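Local coordinates for protein plantazolicin methyltransferase BamL (Bacillus amyloliquefaciens subsp. plantarum, PDB 5DLY) that probably methylates a nitrogen of desmethyl-plantazolicin to form the antibiotic plantazolicin, with S-adenosylmethionine as methyl donor, at residues 2-6 against 138-142; 208-214 against 259-265. All coordinates share one frame; numbering follows the deposited sequence.

The chain starts with helix 2-8. Contact 1 brings this helix against the start of helix 139-148. The loop it closes is long, 131 residues, and holds the first four strands of the sheet. Strand 154-160 follows, and then helices lead to strand 209-214. Contact 2 pairs this strand with strand 258-265 near the C terminus, across 44 residues, about half of them helical. The two loops follow one another in series and do not cross. The centres of contact 1 and contact 2 lie about 17 Å apart, and the contacts do not touch. Helix 192-203 packs on both: its Leu198 meets Ile2 and Ile140, and its Leu199 meets Phe211. Ile262 also packs on helix 139-148.

Contact 1: residues 2-6 against 138-142; sequences IETIV and NPIAI
Pro139 meets Val6 where the N-terminal helix packs on helix 139-148 of the Rossmann-like methyltransferase domain. The packing is helix on helix and apolar, with no hydrogen bond across it. Asn138 precedes the second helix as its N-cap residue. Its side chain turns to Glu114 and makes no capping bond. Pro139 opens the first turn. CG of the Pro139 ring points at the CG1 methyl of Val6, 3.8 Å away. Pro139 also packs on Phe133, and its side chain is about 9 Å from the bound S-adenosyl-L-homocysteine. Ile140 comes next and has the largest share of the buried surface. Its CG1 lies anti to the carbonyl carbon (chi1 -55°) and chi2 is extended, which sends CD1 out to the first helix. There CD1 of Ile140 lies 4.3 Å from CG2 of Ile2. Leu198 of helix 192-203 touches both isoleucines. Glu3 bends at chi2 and brings OE1 to 3.9 Å from CD1 of Ile140, while its OE2 forms a salt bridge with Arg7. The shortest approach is made by Val6, whose CG2 lies 3.7 Å from CD1 of Ile140.

Contact 2: residues 208-214 against 259-265; sequences GVSFHVG and HGWIIKN
Ser210 and Ile263 form a hydrogen-bonded antiparallel pair, linked by two backbone bonds. Ile263 N gives a nearly straight bond to Ser210 O at 2.8 Å, and Ser210 N returns one to Ile263 O. His212 and Trp261 repeat the pattern, with Trp261 N to His212 O at 2.8 Å. Gly214 and His259 form the third such pair. The Gly214 carbonyl O takes a second, weak bond from His259 ND1 at 3.3 Å; Gly214 O lies at the edge of that imidazole, in its plane. At the other end Asn265 N reaches Gly208 O at 3.1 Å. A water donates to Ile263 O and is 2.8 Å from Ser210 OG, so it bridges the two strands beside their backbone pair.

These strands are the last two of the seven-stranded Rossmann-like methyltransferase sheet, in order 3-2-1-4-5-7-6. Strand 209-214 is one of its two outer strands, and strand 258-265 pairs on its other side with strand 154-160.

On one face Val209 crosses two neighbours. Its CG1, anti to the backbone N (chi1 179°), lies 3.6 Å from CG2 of Ile262. CG2 of Val209 lies 3.7 Å from CG of Lys264, whose extended chain then leads away. Phe211 and Val213 point to this face and pack on helix 192-203. His212 and Trp261 lie on the other face, with Ser210 and Ile263. CB of His212 is 4.3 Å from CD1 of Trp261, and both rings stack with Phe221. Their polar ends are held by neighbouring carbonyls, His212 NE2 by Gly220 O and Trp261 NE1 by Gly219 O.

Contact 1: residues 2-6 against 138-142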
ATOM      1  N   ILE A   2      13.713  14.838  -7.567  1.00 20.75           N
ATOM      2  CA  ILE A   2      12.986  14.010  -6.614  1.00 18.89           C
ATOM      3  C   ILE A   2      13.952  13.231  -5.717  1.00 18.80           C
ATOM      4  O   ILE A   2      13.642  12.983  -4.554  1.00 17.66           O
ATOM      5  CB  ILE A   2      11.940  13.104  -7.321  1.00 18.56           C
ATOM      6  CG1 ILE A   2      10.985  12.447  -6.309  1.00 18.35           C
ATOM      7  CG2 ILE A   2      12.615  12.052  -8.198  1.00 18.45           C
ATOM      8  CD1 ILE A   2      10.173  13.413  -5.469  1.00 18.27           C
ATOM      9  N   GLU A   3      15.128  12.878  -6.247  1.00 18.65           N
ATOM     10  CA  GLU A   3      16.162  12.208  -5.463  1.00 19.99           C
ATOM     11  C   GLU A   3      16.537  13.016  -4.213  1.00 19.19           C
ATOM     12  O   GLU A   3      16.560  12.475  -3.108  1.00 19.04           O
ATOM     13  CB  GLU A   3      17.399  11.906  -6.326  1.00 21.79           C
ATOM     14  CG  GLU A   3      18.639  11.453  -5.558  1.00 24.25           C
ATOM     15  CD  GLU A   3      18.528  10.045  -5.006  1.00 25.29           C
ATOM     16  OE1 GLU A   3      17.748   9.241  -5.563  1.00 27.43           O
ATOM     17  OE2 GLU A   3      19.232   9.738  -4.017  1.00 27.39           O
ATOM     18  N   THR A   4      16.816  14.306  -4.392  1.00 19.42           N
ATOM     19  CA  THR A   4      17.201  15.158  -3.265  1.00 19.17           C
ATOM     20  C   THR A   4      16.054  15.386  -2.268  1.00 18.10           C
ATOM     21  O   THR A   4      16.281  15.367  -1.054  1.00 17.89           O
ATOM     22  CB  THR A   4      17.772  16.517  -3.721  1.00 20.24           C
ATOM     23  OG1 THR A   4      18.645  16.331  -4.841  1.00 21.85           O
ATOM     24  CG2 THR A   4      18.556  17.158  -2.588  1.00 20.71           C
ATOM     25  N   ILE A   5      14.834  15.580  -2.771  1.00 17.47           N
ATOM     26  CA  ILE A   5      13.651  15.683  -1.898  1.00 17.16           C
ATOM     27  C   ILE A   5      13.552  14.427  -1.028  1.00 16.74           C
ATOM     28  O   ILE A   5      13.343  14.509   0.185  1.00 16.50           O
ATOM     29  CB  ILE A   5      12.351  15.868  -2.713  1.00 17.41           C
ATOM     30  CG1 ILE A   5      12.239  17.311  -3.213  1.00 17.64           C
ATOM     31  CG2 ILE A   5      11.117  15.514  -1.881  1.00 17.39           C
ATOM     32  CD1 ILE A   5      11.344  17.486  -4.420  1.00 17.81           C
ATOM     33  N   VAL A   6      13.727  13.269  -1.657  1.00 16.40           N
ATOM     34  CA  VAL A   6      13.709  11.992  -0.941  1.00 16.13           C
ATOM     35  C   VAL A   6      14.856  11.882   0.074  1.00 16.62           C
ATOM     36  O   VAL A   6      14.638  11.457   1.206  1.00 16.74           O
ATOM     37  CB  VAL A   6      13.679  10.798  -1.925  1.00 15.79           C
ATOM     38  CG1 VAL A   6      14.057   9.493  -1.237  1.00 15.52           C
ATOM     39  CG2 VAL A   6      12.303  10.694  -2.558  1.00 15.41           C
ATOM     40  N   ASN A 138      14.786   4.086   1.561  1.00 12.04           N
ATOM     41  CA  ASN A 138      15.137   4.271   0.160  1.00 12.23           C
ATOM     42  C   ASN A 138      13.961   3.937  -0.770  1.00 11.90           C
ATOM     43  O   ASN A 138      14.007   2.951  -1.511  1.00 11.77           O
ATOM     44  CB  ASN A 138      16.362   3.411  -0.159  1.00 12.78           C
ATOM     45  CG  ASN A 138      17.578   3.809   0.662  1.00 13.15           C
ATOM     46  OD1 ASN A 138      18.062   4.936   0.547  1.00 13.80           O
ATOM     47  ND2 ASN A 138      18.072   2.893   1.493  1.00 14.14           N
ATOM     48  N   PRO A 139      12.905   4.776  -0.751  1.00 11.84           N
ATOM     49  CA  PRO A 139      11.704   4.460  -1.526  1.00 12.05           C
ATOM     50  C   PRO A 139      11.910   4.367  -3.039  1.00 12.03           C
ATOM     51  O   PRO A 139      11.286   3.519  -3.684  1.00 12.31           O
ATOM     52  CB  PRO A 139      10.732   5.585  -1.162  1.00 12.51           C
ATOM     53  CG  PRO A 139      11.586   6.700  -0.677  1.00 12.49           C
ATOM     54  CD  PRO A 139      12.748   6.037   0.003  1.00 12.25           C
ATOM     55  N   ILE A 140      12.766   5.219  -3.615  1.00 12.04           N
ATOM     56  CA  ILE A 140      13.000   5.163  -5.062  1.00 12.21           C
ATOM     57  C   ILE A 140      13.715   3.859  -5.455  1.00 11.83           C
ATOM     58  O   ILE A 140      13.330   3.209  -6.433  1.00 11.94           O
ATOM     59  CB  ILE A 140      13.784   6.402  -5.566  1.00 12.61           C
ATOM     60  CG1 ILE A 140      13.060   7.695  -5.162  1.00 13.13           C
ATOM     61  CG2 ILE A 140      13.974   6.342  -7.075  1.00 13.57           C
ATOM     62  CD1 ILE A 140      13.819   8.973  -5.476  1.00 12.49           C
ATOM     63  N   ALA A 141      14.719   3.463  -4.671  1.00 11.81           N
ATOM     64  CA  ALA A 141      15.423   2.198  -4.891  1.00 11.62           C
ATOM     65  C   ALA A 141      14.461   1.016  -4.816  1.00 11.34           C
ATOM     66  O   ALA A 141      14.518   0.106  -5.644  1.00 10.94           O
ATOM     67  CB  ALA A 141      16.551   2.017  -3.883  1.00 11.71           C
ATOM     68  N   ILE A 142      13.562   1.039  -3.839  1.00 11.54           N
ATOM     69  CA  ILE A 142      12.622  -0.069  -3.698  1.00 11.38           C
ATOM     70  C   ILE A 142      11.701  -0.150  -4.907  1.00 11.32           C
ATOM     71  O   ILE A 142      11.501  -1.229  -5.464  1.00 10.86           O
ATOM     72  CB  ILE A 142      11.821   0.020  -2.382  1.00 11.46           C
ATOM     73  CG1 ILE A 142      12.737  -0.377  -1.220  1.00 12.07           C
ATOM     74  CG2 ILE A 142      10.593  -0.895  -2.423  1.00 11.85           C
ATOM     75  CD1 ILE A 142      12.237   0.027   0.151  1.00 12.02           C
TER

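Contact 2: residues 208-214 against 259-265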
ATOM      1  N   GLY A 208       6.559   0.439 -21.961  1.00 20.65           N
ATOM      2  CA  GLY A 208       5.302  -0.269 -21.693  1.00 18.96           C
ATOM      3  C   GLY A 208       4.837  -0.134 -20.254  1.00 18.32           C
ATOM      4  O   GLY A 208       3.909  -0.825 -19.830  1.00 17.80           O
ATOM      5  N   VAL A 209       5.494   0.758 -19.513  1.00 17.22           N
ATOM      6  CA  VAL A 209       5.182   0.988 -18.101  1.00 16.63           C
ATOM      7  C   VAL A 209       4.713   2.426 -17.887  1.00 16.07           C
ATOM      8  O   VAL A 209       5.443   3.381 -18.160  1.00 16.23           O
ATOM      9  CB  VAL A 209       6.394   0.690 -17.195  1.00 16.32           C
ATOM     10  CG1 VAL A 209       6.049   0.961 -15.736  1.00 16.57           C
ATOM     11  CG2 VAL A 209       6.860  -0.750 -17.374  1.00 16.30           C
ATOM     12  N   SER A 210       3.490   2.571 -17.383  1.00 15.46           N
ATOM     13  CA  SER A 210       2.883   3.884 -17.188  1.00 14.85           C
ATOM     14  C   SER A 210       2.534   4.092 -15.723  1.00 14.43           C
ATOM     15  O   SER A 210       2.693   3.184 -14.916  1.00 13.68           O
ATOM     16  CB  SER A 210       1.620   4.000 -18.050  1.00 15.09           C
ATOM     17  OG  SER A 210       0.664   3.029 -17.658  1.00 15.81           O
ATOM     18  N   PHE A 211       2.078   5.290 -15.377  1.00 14.01           N
ATOM     19  CA  PHE A 211       1.644   5.564 -14.008  1.00 14.30           C
ATOM     20  C   PHE A 211       0.353   6.365 -13.946  1.00 14.39           C
ATOM     21  O   PHE A 211      -0.035   7.027 -14.906  1.00 14.54           O
ATOM     22  CB  PHE A 211       2.751   6.264 -13.192  1.00 14.40           C
ATOM     23  CG  PHE A 211       2.818   7.756 -13.389  1.00 14.94           C
ATOM     24  CD1 PHE A 211       3.571   8.305 -14.428  1.00 15.36           C
ATOM     25  CD2 PHE A 211       2.143   8.617 -12.524  1.00 15.71           C
ATOM     26  CE1 PHE A 211       3.635   9.681 -14.605  1.00 15.96           C
ATOM     27  CE2 PHE A 211       2.203   9.994 -12.695  1.00 15.96           C
ATOM     28  CZ  PHE A 211       2.954  10.526 -13.737  1.00 16.20           C
ATOM     29  N   HIS A 212      -0.309   6.299 -12.795  1.00 14.76           N
ATOM     30  CA  HIS A 212      -1.406   7.203 -12.488  1.00 14.90           C
ATOM     31  C   HIS A 212      -1.355   7.539 -11.011  1.00 14.74           C
ATOM     32  O   HIS A 212      -1.071   6.666 -10.186  1.00 12.98           O
ATOM     33  CB  HIS A 212      -2.765   6.587 -12.830  1.00 16.24           C
ATOM     34  CG  HIS A 212      -3.924   7.489 -12.526  1.00 17.85           C
ATOM     35  ND1 HIS A 212      -4.437   8.381 -13.443  1.00 19.26           N
ATOM     36  CD2 HIS A 212      -4.655   7.650 -11.398  1.00 18.67           C
ATOM     37  CE1 HIS A 212      -5.447   9.040 -12.901  1.00 19.04           C
ATOM     38  NE2 HIS A 212      -5.600   8.616 -11.658  1.00 18.73           N
ATOM     39  N   VAL A 213      -1.636   8.793 -10.680  1.00 14.77           N
ATOM     40  CA  VAL A 213      -1.726   9.224  -9.285  1.00 15.30           C
ATOM     41  C   VAL A 213      -2.997  10.045  -9.101  1.00 15.30           C
ATOM     42  O   VAL A 213      -3.413  10.776 -10.004  1.00 16.41           O
ATOM     43  CB  VAL A 213      -0.485  10.034  -8.828  1.00 15.65           C
ATOM     44  CG1 VAL A 213      -0.552  10.364  -7.351  1.00 16.67           C
ATOM     45  CG2 VAL A 213       0.810   9.272  -9.089  1.00 16.90           C
ATOM     46  N   GLY A 214      -3.618   9.911  -7.930  1.00 14.99           N
ATOM     47  CA  GLY A 214      -4.822  10.674  -7.618  1.00 14.55           C
ATOM     48  C   GLY A 214      -5.152  10.552  -6.150  1.00 14.65           C
ATOM     49  O   GLY A 214      -4.692   9.631  -5.479  1.00 13.35           O
ATOM     50  N   HIS A 259      -3.020   7.703  -3.916  1.00 10.36           N
ATOM     51  CA  HIS A 259      -3.195   6.441  -4.635  1.00 10.57           C
ATOM     52  C   HIS A 259      -2.325   6.484  -5.875  1.00 10.39           C
ATOM     53  O   HIS A 259      -2.455   7.399  -6.685  1.00 10.78           O
ATOM     54  CB  HIS A 259      -4.657   6.246  -5.044  1.00 10.99           C
ATOM     55  CG  HIS A 259      -5.610   6.298  -3.897  1.00 11.35           C
ATOM     56  ND1 HIS A 259      -6.030   7.487  -3.345  1.00 12.08           N
ATOM     57  CD2 HIS A 259      -6.220   5.315  -3.191  1.00 11.74           C
ATOM     58  CE1 HIS A 259      -6.848   7.237  -2.340  1.00 12.26           C
ATOM     59  NE2 HIS A 259      -6.993   5.932  -2.235  1.00 12.32           N
ATOM     60  N   GLY A 260      -1.421   5.520  -6.014  1.00  9.86           N
ATOM     61  CA  GLY A 260      -0.490   5.500  -7.145  1.00  9.73           C
ATOM     62  C   GLY A 260      -0.466   4.141  -7.800  1.00  9.50           C
ATOM     63  O   GLY A 260      -0.524   3.116  -7.112  1.00  9.25           O
ATOM     64  N   TRP A 261      -0.429   4.134  -9.132  1.00  9.55           N
ATOM     65  CA  TRP A 261      -0.322   2.905  -9.910  1.00  9.55           C
ATOM     66  C   TRP A 261       0.867   2.977 -10.838  1.00  9.59           C
ATOM     67  O   TRP A 261       1.102   4.009 -11.487  1.00  9.60           O
ATOM     68  CB  TRP A 261      -1.567   2.667 -10.780  1.00  9.75           C
ATOM     69  CG  TRP A 261      -2.871   2.666 -10.054  1.00  9.83           C
ATOM     70  CD1 TRP A 261      -3.572   3.755  -9.640  1.00 10.14           C
ATOM     71  CD2 TRP A 261      -3.637   1.518  -9.675  1.00  9.98           C
ATOM     72  NE1 TRP A 261      -4.727   3.365  -9.007  1.00 10.06           N
ATOM     73  CE2 TRP A 261      -4.799   1.995  -9.024  1.00 10.17           C
ATOM     74  CE3 TRP A 261      -3.468   0.132  -9.837  1.00 10.22           C
ATOM     75  CZ2 TRP A 261      -5.775   1.137  -8.509  1.00 10.06           C
ATOM     76  CZ3 TRP A 261      -4.441  -0.727  -9.322  1.00 10.04           C
ATOM     77  CH2 TRP A 261      -5.580  -0.217  -8.664  1.00 10.31           C
ATOM     78  N   ILE A 262       1.619   1.880 -10.885  1.00 10.06           N
ATOM     79  CA  ILE A 262       2.641   1.654 -11.895  1.00 10.62           C
ATOM     80  C   ILE A 262       2.160   0.435 -12.681  1.00 11.56           C
ATOM     81  O   ILE A 262       2.061  -0.673 -12.138  1.00 11.63           O
ATOM     82  CB  ILE A 262       4.029   1.444 -11.252  1.00 10.42           C
ATOM     83  CG1 ILE A 262       4.513   2.741 -10.598  1.00 10.31           C
ATOM     84  CG2 ILE A 262       5.065   1.026 -12.286  1.00 10.52           C
ATOM     85  CD1 ILE A 262       5.558   2.529  -9.520  1.00 10.76           C
ATOM     86  N   ILE A 263       1.827   0.656 -13.951  1.00 12.46           N
ATOM     87  CA  ILE A 263       1.108  -0.329 -14.761  1.00 13.44           C
ATOM     88  C   ILE A 263       1.986  -0.819 -15.909  1.00 13.62           C
ATOM     89  O   ILE A 263       2.491  -0.015 -16.688  1.00 13.42           O
ATOM     90  CB  ILE A 263      -0.194   0.285 -15.330  1.00 13.98           C
ATOM     91  CG1 ILE A 263      -1.129   0.698 -14.187  1.00 14.60           C
ATOM     92  CG2 ILE A 263      -0.899  -0.689 -16.275  1.00 14.69           C
ATOM     93  CD1 ILE A 263      -1.956   1.932 -14.489  1.00 15.53           C
ATOM     94  N   LYS A 264       2.182  -2.128 -15.993  1.00 14.56           N
ATOM     95  CA  LYS A 264       2.933  -2.702 -17.109  1.00 15.99           C
ATOM     96  C   LYS A 264       2.023  -3.527 -18.015  1.00 17.20           C
ATOM     97  O   LYS A 264       1.307  -4.432 -17.567  1.00 16.03           O
ATOM     98  CB  LYS A 264       4.145  -3.522 -16.631  1.00 16.31           C
ATOM     99  CG  LYS A 264       5.045  -4.006 -17.765  1.00 17.25           C
ATOM    100  CD  LYS A 264       6.299  -4.668 -17.222  1.00 17.23           C
ATOM    101  CE  LYS A 264       7.213  -5.137 -18.346  1.00 18.03           C
ATOM    102  NZ  LYS A 264       8.557  -5.495 -17.820  1.00 18.35           N
ATOM    103  N   ASN A 265       2.068  -3.201 -19.301  1.00 19.56           N
ATOM    104  CA  ASN A 265       1.310  -3.923 -20.305  1.00 22.02           C
ATOM    105  C   ASN A 265       2.174  -4.102 -21.548  1.00 22.87           C
ATOM    106  O   ASN A 265       2.234  -3.219 -22.411  1.00 23.39           O
ATOM    107  CB  ASN A 265       0.012  -3.181 -20.632  1.00 23.71           C
ATOM    108  CG  ASN A 265      -0.928  -3.990 -21.512  1.00 24.87           C
ATOM    109  OD1 ASN A 265      -0.714  -5.178 -21.763  1.00 26.56           O
ATOM    110  ND2 ASN A 265      -1.986  -3.345 -21.981  1.00 26.68           N
TER
HETATM  111  O   HOH W   1       1.318   0.856 -19.260  1.00 20.45           O